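Local coordinates for protein 5-ketofructose reductase (Gluconobacter sp., PDB 7COL) that probably catalyses the NADPH-dependent reduction of 5-keto-D-fructose to D-fructose and has a shikimate dehydrogenase-like architecture, at residues A[150-155]-A[175-180]; A[126-131]-A[183-188]; A[91-96]-A[105-110]. One frame throughout, in Å; residues are numbered along the deposited sequence.

Contact 1: A[150-155]-A[175-180]. With NDP (NADPH dihydro-nicotinamide-adenine-dinucleotide phosphate), chain C.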
loop_
_atom_site.group_PDB
_atom_site.type_symbol
_atom_site.label_atom_id
_atom_site.label_comp_id
_atom_site.label_asym_id
_atom_site.label_seq_id
_atom_site.Cartn_x
_atom_site.Cartn_y
_atom_site.Cartn_z
ATOM N N HIS A 150 33.191 -26.150 7.393
ATOM C CA HIS A 150 33.747 -26.262 6.053
ATOM C C HIS A 150 32.673 -26.117 4.997
ATOM O O HIS A 150 31.622 -26.765 5.072
ATOM C CB HIS A 150 34.441 -27.624 5.887
ATOM C CG HIS A 150 35.484 -27.633 4.819
ATOM N ND1 HIS A 150 35.196 -27.910 3.498
ATOM C CD2 HIS A 150 36.816 -27.390 4.875
ATOM C CE1 HIS A 150 36.310 -27.845 2.790
ATOM N NE2 HIS A 150 37.302 -27.524 3.600
ATOM N N ILE A 151 32.945 -25.267 4.008
ATOM C CA ILE A 151 31.994 -25.007 2.932
ATOM C C ILE A 151 32.694 -25.179 1.588
ATOM O O ILE A 151 33.622 -24.420 1.250
ATOM C CB ILE A 151 31.336 -23.597 3.054
ATOM C CG1 ILE A 151 30.608 -23.439 4.400
ATOM C CG2 ILE A 151 30.381 -23.346 1.879
ATOM C CD1 ILE A 151 30.414 -22.002 4.858
ATOM N N THR A 152 32.239 -26.171 0.823
ATOM C CA THR A 152 32.728 -26.380 -0.539
ATOM C C THR A 152 31.731 -25.886 -1.583
ATOM O O THR A 152 30.565 -26.274 -1.572
ATOM C CB THR A 152 33.132 -27.852 -0.758
ATOM O OG1 THR A 152 34.126 -28.199 0.215
ATOM C CG2 THR A 152 33.697 -28.070 -2.141
ATOM N N ILE A 153 32.207 -25.029 -2.484
ATOM C CA ILE A 153 31.370 -24.430 -3.532
ATOM C C ILE A 153 31.731 -25.104 -4.852
ATOM O O ILE A 153 32.885 -25.052 -5.285
ATOM C CB ILE A 153 31.572 -22.888 -3.658
ATOM C CG1 ILE A 153 31.343 -22.170 -2.326
ATOM C CG2 ILE A 153 30.646 -22.290 -4.716
ATOM C CD1 ILE A 153 32.613 -21.891 -1.547
ATOM N N VAL A 154 30.742 -25.737 -5.483
ATOM C CA VAL A 154 30.970 -26.471 -6.729
ATOM C C VAL A 154 30.252 -25.751 -7.865
ATOM O O VAL A 154 29.045 -25.501 -7.802
ATOM C CB VAL A 154 30.541 -27.951 -6.617
ATOM C CG1 VAL A 154 30.989 -28.743 -7.846
ATOM C CG2 VAL A 154 31.110 -28.579 -5.345
ATOM N N ASN A 155 31.021 -25.389 -8.887
ATOM C CA ASN A 155 30.499 -24.622 -10.016
ATOM C C ASN A 155 31.153 -24.999 -11.319
ATOM O O ASN A 155 32.334 -25.367 -11.354
ATOM C CB ASN A 155 30.650 -23.125 -9.770
ATOM C CG ASN A 155 29.627 -22.305 -10.527
ATOM O OD1 ASN A 155 28.424 -22.513 -10.385
ATOM N ND2 ASN A 155 30.102 -21.339 -11.314
ATOM N N THR A 175 36.128 -22.369 6.880
ATOM C CA THR A 175 37.040 -22.709 5.783
ATOM C C THR A 175 36.245 -22.836 4.477
ATOM O O THR A 175 35.223 -23.527 4.426
ATOM C CB THR A 175 37.804 -24.024 6.067
ATOM O OG1 THR A 175 38.461 -23.927 7.333
ATOM C CG2 THR A 175 38.842 -24.327 4.977
ATOM N N GLY A 176 36.733 -22.169 3.434
ATOM C CA GLY A 176 36.106 -22.200 2.120
ATOM C C GLY A 176 36.950 -22.919 1.090
ATOM O O GLY A 176 38.160 -22.703 1.020
ATOM N N GLU A 177 36.294 -23.764 0.293
ATOM C CA GLU A 177 36.922 -24.509 -0.797
ATOM C C GLU A 177 36.107 -24.346 -2.079
ATOM O O GLU A 177 34.869 -24.286 -2.043
ATOM C CB GLU A 177 37.058 -25.995 -0.433
ATOM C CG GLU A 177 38.089 -26.762 -1.264
ATOM C CD GLU A 177 38.083 -28.262 -1.006
ATOM O OE1 GLU A 177 37.963 -28.692 0.162
ATOM O OE2 GLU A 177 38.210 -29.027 -1.983
ATOM N N ALA A 178 36.823 -24.244 -3.199
ATOM C CA ALA A 178 36.230 -24.177 -4.529
ATOM C C ALA A 178 36.625 -25.415 -5.318
ATOM O O ALA A 178 37.778 -25.861 -5.253
ATOM C CB ALA A 178 36.691 -22.923 -5.248
ATOM N N GLN A 179 35.654 -25.972 -6.038
ATOM C CA GLN A 179 35.864 -27.123 -6.929
ATOM C C GLN A 179 35.189 -26.929 -8.284
ATOM O O GLN A 179 34.116 -26.308 -8.383
ATOM C CB GLN A 179 35.339 -28.407 -6.292
ATOM C CG GLN A 179 36.260 -29.032 -5.260
ATOM C CD GLN A 179 35.750 -30.365 -4.739
ATOM O OE1 GLN A 179 35.040 -31.088 -5.432
ATOM N NE2 GLN A 179 36.125 -30.701 -3.514
ATOM N N ALA A 180 35.820 -27.469 -9.323
ATOM C CA ALA A 180 35.216 -27.527 -10.662
ATOM C C ALA A 180 34.120 -28.601 -10.698
ATOM O O ALA A 180 34.163 -29.561 -9.919
ATOM C CB ALA A 180 36.279 -27.811 -11.712
HETATM P PA NDP C . 22.124 -17.059 -10.568
HETATM O O1A NDP C . 21.786 -16.831 -12.026
HETATM O O2A NDP C . 22.759 -15.945 -9.767
HETATM O O5B NDP C . 23.084 -18.354 -10.467
HETATM C C5B NDP C . 22.771 -19.546 -11.189
HETATM C C4B NDP C . 23.727 -20.654 -10.768
HETATM O O4B NDP C . 23.240 -21.903 -11.255
HETATM C C3B NDP C . 25.105 -20.482 -11.376
HETATM O O3B NDP C . 26.094 -20.890 -10.422
HETATM C C2B NDP C . 25.121 -21.441 -12.549
HETATM O O2B NDP C . 26.433 -21.880 -12.909
HETATM C C1B NDP C . 24.243 -22.565 -12.037
HETATM N N9A NDP C . 23.635 -23.345 -13.137
HETATM C C8A NDP C . 22.513 -23.015 -13.818
HETATM N N7A NDP C . 22.234 -23.938 -14.769
HETATM C C5A NDP C . 23.187 -24.890 -14.690
HETATM C C6A NDP C . 23.498 -26.162 -15.388
HETATM N N6A NDP C . 22.695 -26.592 -16.390
HETATM N N1A NDP C . 24.600 -26.871 -15.006
HETATM C C2A NDP C . 25.406 -26.457 -14.009
HETATM N N3A NDP C . 25.180 -25.311 -13.326
HETATM C C4A NDP C . 24.110 -24.499 -13.612
HETATM O O3 NDP C . 20.802 -17.596 -9.809
HETATM P PN NDP C . 20.564 -17.393 -8.220
HETATM O O1N NDP C . 20.064 -15.976 -8.001
HETATM O O2N NDP C . 21.786 -17.879 -7.488
HETATM O O5D NDP C . 19.327 -18.387 -7.877
HETATM C C5D NDP C . 19.357 -19.788 -8.157
HETATM C C4D NDP C . 17.987 -20.402 -7.868
HETATM O O4D NDP C . 17.688 -20.310 -6.472
HETATM C C3D NDP C . 16.853 -19.698 -8.605
HETATM O O3D NDP C . 16.120 -20.699 -9.316
HETATM C C2D NDP C . 16.004 -19.025 -7.531
HETATM O O2D NDP C . 14.610 -19.144 -7.827
HETATM C C1D NDP C . 16.371 -19.781 -6.253
HETATM N N1N NDP C . 16.310 -19.037 -4.975
HETATM C C2N NDP C . 15.513 -19.553 -4.009
HETATM C C3N NDP C . 15.379 -18.950 -2.747
HETATM C C7N NDP C . 14.463 -19.564 -1.701
HETATM O O7N NDP C . 14.262 -18.985 -0.628
HETATM N N7N NDP C . 13.869 -20.744 -1.960
HETATM C C4N NDP C . 16.127 -17.785 -2.494
HETATM C C5N NDP C . 16.960 -17.264 -3.494
HETATM C C6N NDP C . 17.039 -17.915 -4.734
HETATM P P2B NDP C . 27.436 -20.920 -13.733
HETATM O O1X NDP C . 27.998 -20.021 -12.656
HETATM O O2X NDP C . 28.459 -21.871 -14.322
HETATM O O3X NDP C . 26.552 -20.223 -14.738
#

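Contact 2: A[126-131]-A[183-188]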
loop_
_atom_site.group_PDB
_atom_site.type_symbol
_atom_site.label_atom_id
_atom_site.label_comp_id
_atom_site.label_asym_id
_atom_site.label_seq_id
_atom_site.Cartn_x
_atom_site.Cartn_y
_atom_site.Cartn_z
ATOM N N ARG A 126 30.290 -29.933 7.794
ATOM C CA ARG A 126 30.932 -29.827 6.493
ATOM C C ARG A 126 29.842 -29.795 5.421
ATOM O O ARG A 126 28.943 -30.647 5.419
ATOM C CB ARG A 126 31.885 -31.010 6.263
ATOM C CG ARG A 126 32.854 -31.278 7.412
ATOM C CD ARG A 126 33.934 -32.287 7.023
ATOM N NE ARG A 126 34.707 -31.889 5.836
ATOM C CZ ARG A 126 35.839 -31.175 5.865
ATOM N NH1 ARG A 126 36.337 -30.740 7.014
ATOM N NH2 ARG A 126 36.468 -30.874 4.740
ATOM N N VAL A 127 29.921 -28.800 4.529
ATOM C CA VAL A 127 28.827 -28.473 3.616
ATOM C C VAL A 127 29.314 -28.377 2.177
ATOM O O VAL A 127 30.387 -27.845 1.926
ATOM C CB VAL A 127 28.121 -27.136 4.009
ATOM C CG1 VAL A 127 26.862 -26.920 3.191
ATOM C CG2 VAL A 127 27.768 -27.092 5.481
ATOM N N VAL A 128 28.520 -28.901 1.240
ATOM C CA VAL A 128 28.738 -28.684 -0.197
ATOM C C VAL A 128 27.543 -27.925 -0.783
ATOM O O VAL A 128 26.395 -28.270 -0.522
ATOM C CB VAL A 128 29.024 -29.997 -0.984
ATOM C CG1 VAL A 128 29.135 -29.744 -2.489
ATOM C CG2 VAL A 128 30.316 -30.650 -0.501
ATOM N N ILE A 129 27.843 -26.880 -1.553
ATOM C CA ILE A 129 26.840 -26.087 -2.264
ATOM C C ILE A 129 27.117 -26.230 -3.748
ATOM O O ILE A 129 28.246 -26.012 -4.197
ATOM C CB ILE A 129 26.886 -24.583 -1.890
ATOM C CG1 ILE A 129 26.624 -24.371 -0.393
ATOM C CG2 ILE A 129 25.886 -23.794 -2.733
ATOM C CD1 ILE A 129 27.039 -23.006 0.106
ATOM N N LEU A 130 26.090 -26.620 -4.495
ATOM C CA LEU A 130 26.170 -26.653 -5.948
ATOM C C LEU A 130 25.710 -25.304 -6.494
ATOM O O LEU A 130 24.588 -24.884 -6.241
ATOM C CB LEU A 130 25.316 -27.810 -6.504
ATOM C CG LEU A 130 25.547 -29.215 -5.937
ATOM C CD1 LEU A 130 24.420 -30.162 -6.347
ATOM C CD2 LEU A 130 26.930 -29.771 -6.307
ATOM N N GLY A 131 26.600 -24.634 -7.224
ATOM C CA GLY A 131 26.331 -23.333 -7.816
ATOM C C GLY A 131 27.157 -22.266 -7.138
ATOM O O GLY A 131 27.638 -22.464 -6.017
ATOM N N GLY A 183 31.828 -33.126 -14.975
ATOM C CA GLY A 183 30.752 -34.043 -15.361
ATOM C C GLY A 183 29.846 -34.418 -14.198
ATOM O O GLY A 183 29.099 -33.583 -13.683
ATOM N N LYS A 184 29.940 -35.672 -13.768
ATOM C CA LYS A 184 29.130 -36.155 -12.657
ATOM C C LYS A 184 29.894 -35.924 -11.352
ATOM O O LYS A 184 31.020 -36.414 -11.180
ATOM C CB LYS A 184 28.761 -37.629 -12.863
ATOM C CG LYS A 184 27.382 -38.020 -12.352
ATOM C CD LYS A 184 26.959 -39.376 -12.901
ATOM C CE LYS A 184 25.465 -39.595 -12.738
ATOM N NZ LYS A 184 25.062 -41.002 -13.021
ATOM N N PHE A 185 29.288 -35.145 -10.453
ATOM C CA PHE A 185 29.915 -34.791 -9.185
ATOM C C PHE A 185 29.730 -35.884 -8.133
ATOM O O PHE A 185 28.630 -36.378 -7.916
ATOM C CB PHE A 185 29.399 -33.434 -8.671
ATOM C CG PHE A 185 30.014 -32.993 -7.363
ATOM C CD1 PHE A 185 31.278 -32.402 -7.331
ATOM C CD2 PHE A 185 29.322 -33.169 -6.155
ATOM C CE1 PHE A 185 31.843 -31.997 -6.125
ATOM C CE2 PHE A 185 29.885 -32.763 -4.944
ATOM C CZ PHE A 185 31.146 -32.176 -4.933
ATOM N N SER A 186 30.840 -36.245 -7.499
ATOM C CA SER A 186 30.872 -37.173 -6.384
ATOM C C SER A 186 31.021 -36.344 -5.112
ATOM O O SER A 186 31.898 -35.473 -5.031
ATOM C CB SER A 186 32.046 -38.156 -6.555
ATOM O OG SER A 186 32.045 -39.148 -5.544
ATOM N N LEU A 187 30.139 -36.594 -4.142
ATOM C CA LEU A 187 30.142 -35.887 -2.869
ATOM C C LEU A 187 31.380 -36.281 -2.073
ATOM O O LEU A 187 31.579 -37.475 -1.835
ATOM C CB LEU A 187 28.874 -36.208 -2.069
ATOM C CG LEU A 187 28.535 -35.385 -0.815
ATOM C CD1 LEU A 187 28.006 -34.005 -1.174
ATOM C CD2 LEU A 187 27.552 -36.126 0.085
ATOM N N PRO A 188 32.225 -35.288 -1.686
ATOM C CA PRO A 188 33.410 -35.564 -0.864
ATOM C C PRO A 188 33.045 -36.279 0.421
ATOM O O PRO A 188 32.073 -35.908 1.100
ATOM C CB PRO A 188 33.973 -34.160 -0.575
ATOM C CG PRO A 188 33.577 -33.389 -1.782
ATOM C CD PRO A 188 32.181 -33.867 -2.078
#

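Contact 3: A[91-96]-A[105-110]. With NDP (NADPH dihydro-nicotinamide-adenine-dinucleotide phosphate), chain C.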
loop_
_atom_site.group_PDB
_atom_site.type_symbol
_atom_site.label_atom_id
_atom_site.label_comp_id
_atom_site.label_asym_id
_atom_site.label_seq_id
_atom_site.Cartn_x
_atom_site.Cartn_y
_atom_site.Cartn_z
ATOM N N ALA A 91 24.571 -7.345 -0.693
ATOM C CA ALA A 91 23.208 -7.206 -1.240
ATOM C C ALA A 91 22.162 -7.281 -0.134
ATOM O O ALA A 91 22.347 -7.997 0.855
ATOM C CB ALA A 91 22.941 -8.258 -2.313
ATOM N N VAL A 92 21.073 -6.528 -0.311
ATOM C CA VAL A 92 20.012 -6.412 0.687
ATOM C C VAL A 92 18.658 -6.735 0.027
ATOM O O VAL A 92 18.367 -6.239 -1.066
ATOM C CB VAL A 92 20.024 -4.998 1.338
ATOM C CG1 VAL A 92 18.650 -4.551 1.831
ATOM C CG2 VAL A 92 21.038 -4.925 2.469
ATOM N N ASN A 93 17.844 -7.560 0.695
ATOM C CA ASN A 93 16.496 -7.876 0.198
ATOM C C ASN A 93 15.375 -7.612 1.218
ATOM O O ASN A 93 14.194 -7.854 0.929
ATOM C CB ASN A 93 16.423 -9.336 -0.270
ATOM C CG ASN A 93 16.406 -10.304 0.880
ATOM O OD1 ASN A 93 17.127 -10.130 1.838
ATOM N ND2 ASN A 93 15.568 -11.328 0.793
ATOM N N CYS A 94 15.764 -7.147 2.406
ATOM C CA CYS A 94 14.839 -6.922 3.498
ATOM C C CYS A 94 15.320 -5.721 4.293
ATOM O O CYS A 94 16.400 -5.751 4.864
ATOM C CB CYS A 94 14.729 -8.176 4.382
ATOM S SG CYS A 94 13.601 -7.945 5.759
ATOM N N VAL A 95 14.526 -4.654 4.291
ATOM C CA VAL A 95 14.903 -3.407 4.948
ATOM C C VAL A 95 13.863 -3.148 6.023
ATOM O O VAL A 95 12.661 -3.236 5.766
ATOM C CB VAL A 95 14.979 -2.200 3.954
ATOM C CG1 VAL A 95 15.253 -0.878 4.684
ATOM C CG2 VAL A 95 16.024 -2.433 2.876
ATOM N N ALA A 96 14.329 -2.871 7.234
ATOM C CA ALA A 96 13.432 -2.432 8.289
ATOM C C ALA A 96 13.586 -0.937 8.446
ATOM O O ALA A 96 14.689 -0.412 8.351
ATOM C CB ALA A 96 13.726 -3.162 9.597
ATOM N N HIS A 105 18.915 -5.834 5.613
ATOM C CA HIS A 105 19.130 -7.257 5.891
ATOM C C HIS A 105 19.115 -8.086 4.601
ATOM O O HIS A 105 18.489 -7.710 3.605
ATOM C CB HIS A 105 18.072 -7.822 6.853
ATOM C CG HIS A 105 17.929 -7.062 8.134
ATOM N ND1 HIS A 105 18.432 -7.529 9.331
ATOM C CD2 HIS A 105 17.291 -5.901 8.421
ATOM C CE1 HIS A 105 18.143 -6.670 10.291
ATOM N NE2 HIS A 105 17.444 -5.679 9.768
ATOM N N ASN A 106 19.807 -9.223 4.636
ATOM C CA ASN A 106 19.684 -10.234 3.593
ATOM C C ASN A 106 19.089 -11.579 4.093
ATOM O O ASN A 106 19.733 -12.301 4.849
ATOM C CB ASN A 106 21.028 -10.465 2.915
ATOM C CG ASN A 106 20.882 -11.170 1.584
ATOM O OD1 ASN A 106 20.348 -12.268 1.511
ATOM N ND2 ASN A 106 21.326 -10.521 0.518
ATOM N N THR A 107 17.902 -11.939 3.613
ATOM C CA THR A 107 17.248 -13.183 4.058
ATOM C C THR A 107 17.382 -14.344 3.066
ATOM O O THR A 107 16.915 -15.434 3.362
ATOM C CB THR A 107 15.753 -12.989 4.432
ATOM O OG1 THR A 107 15.006 -12.630 3.268
ATOM C CG2 THR A 107 15.576 -11.916 5.517
ATOM N N ASP A 108 18.031 -14.106 1.917
ATOM C CA ASP A 108 18.159 -15.111 0.845
ATOM C C ASP A 108 18.701 -16.467 1.269
ATOM O O ASP A 108 18.242 -17.501 0.765
ATOM C CB ASP A 108 18.969 -14.580 -0.340
ATOM C CG ASP A 108 18.118 -13.826 -1.332
ATOM O OD1 ASP A 108 16.936 -14.208 -1.538
ATOM O OD2 ASP A 108 18.634 -12.853 -1.915
ATOM N N GLY A 109 19.648 -16.453 2.206
ATOM C CA GLY A 109 20.167 -17.686 2.811
ATOM C C GLY A 109 19.614 -18.032 4.189
ATOM O O GLY A 109 19.954 -19.080 4.736
ATOM N N LYS A 110 18.777 -17.151 4.753
ATOM C CA LYS A 110 18.229 -17.351 6.086
ATOM C C LYS A 110 17.017 -18.268 6.084
ATOM O O LYS A 110 16.760 -18.939 7.082
ATOM C CB LYS A 110 17.877 -16.011 6.767
ATOM C CG LYS A 110 19.086 -15.161 7.132
ATOM C CD LYS A 110 18.721 -13.919 7.926
ATOM C CE LYS A 110 19.906 -12.964 8.045
ATOM N NZ LYS A 110 21.076 -13.527 8.786
HETATM P PA NDP C . 22.124 -17.059 -10.568
HETATM O O1A NDP C . 21.786 -16.831 -12.026
HETATM O O2A NDP C . 22.759 -15.945 -9.767
HETATM O O5B NDP C . 23.084 -18.354 -10.467
HETATM C C5B NDP C . 22.771 -19.546 -11.189
HETATM C C4B NDP C . 23.727 -20.654 -10.768
HETATM O O4B NDP C . 23.240 -21.903 -11.255
HETATM C C3B NDP C . 25.105 -20.482 -11.376
HETATM O O3B NDP C . 26.094 -20.890 -10.422
HETATM C C2B NDP C . 25.121 -21.441 -12.549
HETATM O O2B NDP C . 26.433 -21.880 -12.909
HETATM C C1B NDP C . 24.243 -22.565 -12.037
HETATM N N9A NDP C . 23.635 -23.345 -13.137
HETATM C C8A NDP C . 22.513 -23.015 -13.818
HETATM N N7A NDP C . 22.234 -23.938 -14.769
HETATM C C5A NDP C . 23.187 -24.890 -14.690
HETATM C C6A NDP C . 23.498 -26.162 -15.388
HETATM N N6A NDP C . 22.695 -26.592 -16.390
HETATM N N1A NDP C . 24.600 -26.871 -15.006
HETATM C C2A NDP C . 25.406 -26.457 -14.009
HETATM N N3A NDP C . 25.180 -25.311 -13.326
HETATM C C4A NDP C . 24.110 -24.499 -13.612
HETATM O O3 NDP C . 20.802 -17.596 -9.809
HETATM P PN NDP C . 20.564 -17.393 -8.220
HETATM O O1N NDP C . 20.064 -15.976 -8.001
HETATM O O2N NDP C . 21.786 -17.879 -7.488
HETATM O O5D NDP C . 19.327 -18.387 -7.877
HETATM C C5D NDP C . 19.357 -19.788 -8.157
HETATM C C4D NDP C . 17.987 -20.402 -7.868
HETATM O O4D NDP C . 17.688 -20.310 -6.472
HETATM C C3D NDP C . 16.853 -19.698 -8.605
HETATM O O3D NDP C . 16.120 -20.699 -9.316
HETATM C C2D NDP C . 16.004 -19.025 -7.531
HETATM O O2D NDP C . 14.610 -19.144 -7.827
HETATM C C1D NDP C . 16.371 -19.781 -6.253
HETATM N N1N NDP C . 16.310 -19.037 -4.975
HETATM C C2N NDP C . 15.513 -19.553 -4.009
HETATM C C3N NDP C . 15.379 -18.950 -2.747
HETATM C C7N NDP C . 14.463 -19.564 -1.701
HETATM O O7N NDP C . 14.262 -18.985 -0.628
HETATM N N7N NDP C . 13.869 -20.744 -1.960
HETATM C C4N NDP C . 16.127 -17.785 -2.494
HETATM C C5N NDP C . 16.960 -17.264 -3.494
HETATM C C6N NDP C . 17.039 -17.915 -4.734
HETATM P P2B NDP C . 27.436 -20.920 -13.733
HETATM O O1X NDP C . 27.998 -20.021 -12.656
HETATM O O2X NDP C . 28.459 -21.871 -14.322
HETATM O O3X NDP C . 26.552 -20.223 -14.738
HETATM O O HOH W 1 14.994 -12.163 -2.470
#

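Contact 1: A[150-155]-A[175-180]
Strands 150-155 and 175-180 are the two strands of a beta-alpha-beta unit of the Rossmann-type, cofactor-binding half of the enzyme; helix 158-171 connects them, and 175-180 is an edge strand of the parallel sheet within the chain. I151 and I153 each donate their amide to the outer strand and accept one back, as in I153 N to E177 O (2.8 Å) and Q179 N to I153 O (3.0 Å). The last bond, from N155 N to Q179 O, lengthens to 3.3 Å.

On the face carrying H150, T152 and V154, E177 is central. Its OE1 meets the H150 ring at the edge, 3.2 Å from CE1, with carboxylate and imidazole planes 80° apart. T152 lies alongside E177, OG1 against CB, while its methyl CG2 rests near Q179 NE2. That amide in turn donates to E177 OE2 (3.1 Å), approaching from above the carboxylate plane, so both carboxylate oxygens meet neighbours on this face. On the other face the CD1 of I153 sits 3.3 Å from E177 O.

At the end of the inner strand N155 turns to the cofactor, its CG anti to the backbone N (chi1 -154°). The amide reads two groups of the adenosine ribose: OD1 accepts from the hydroxyl O3B of NADPH at 2.8 Å, and ND2, also bonded to D157 O, donates to the 2'-phosphate oxygen O1X at 2.8 Å.

Contact 2: A[126-131]-A[183-188]
V128 is the bump from strand 126-130 that F185, L187 and P188 receive, in a purely apolar contact without a hydrogen bond between the segments. The backbones stay well apart, with 7.8 Å between V128 CA and L187 CA, and side chains bridge the distance. Each methyl of V128 has its own seat. CG1, anti to the backbone N (chi1 176°), rests against the far end of the phenyl ring and is 4.0 Å from F185 CE2, with CZ equally near. CG2 enters the hollow between L187 and P188, at 4.1 Å from L187 CD1 and 4.0 Å from P188 CD. V128 and F185 approach from opposite directions, whereas L187 slides past the valine. L130 widens the seat of the ring: its CD2 lies 4.2 Å from F185 CD2, on the side of the phenyl nearer its root. Cutting V128 back to an alanine removes both methyls, which is likely to leave a gap beside F185 CE2 and CZ and beside P188 CD, with L187 CD1 keeping only the CB as a neighbour.

Segment 183-188 thus closes over one face of the parallel sheet. V154 of strand 150-155 touches both V128 and F185, and L194 of strand 193-196 touches V128 and L187, while helix 134-145 packs on the other face against V127 and I129.

Contact 3: A[91-96]-A[105-110]
N93 and H105 meet at the open end of the beta-hairpin formed by strands 94-98 and 101-105, where the chain leaves for helix 110-119. Among the backbone bonds, the carbonyl of H105 accepts twice, from N93 N (3.0 Å) and from C94 N (3.0 Å), which makes a classic beta bulge of N93 and C94 opposite H105. The return bond, H105 N to C94 O, measures 2.6 Å and completes an antiparallel hydrogen-bonded pair.

Side-chain amides do most of the remaining work. With CG held between the backbone N and the carbonyl carbon (chi1 74°), N93 turns both ends of its amide to T107: OD1 accepts from T107 N at 2.7 Å, and ND2 donates to T107 OG1 at 2.9 Å, a hydroxyl that also bonds Q255 OE1. The two bonds fix the rotation of the amide. N106 divides its amide differently. ND2 donates almost straight to A91 O (2.7 Å) but arrives above the carbonyl plane, and OD1 accepts from D108 N, closing an Asx turn.

The apolar contact is small: C94 CB lies against T107 CG2. Both V92 methyls lie near the backbone N and O of H105.

D108 faces the cofactor. Its OD2 forms a salt bridge with K72 NZ, while OD1 accepts from a water that is weakly linked to N93 ND2. D108 OD1 also lies 3.6 Å from NADPH C5N. The pairing of lysine and aspartate recalls the catalytic pair of shikimate dehydrogenases, and the amide network appears to set the loop that presents D108 to the nicotinamide.

Overall arrangement
Contacts 1 and 2 belong to one cofactor-binding domain: their centres lie 8 Å apart, strands 150-155 and 126-130 are neighbours in the same sheet, and V154 O approaches G131 N to 2.7 Å, a probable hydrogen bond. Along the chain contact 1 is nested within the loop closed by contact 2. Contact 3 comes earlier in the chain, with its centre about 23 Å from that of contact 1 and 26 Å from that of contact 2; nearest atoms remain about 11 and 9 Å away. NADPH spans the interval, its adenosine end held at contact 1 and its nicotinamide beside contact 3. G131 of contact 2 meets the adenosine ribose too, at the hydroxyl bound by N155, so contacts 1 and 2 share that end.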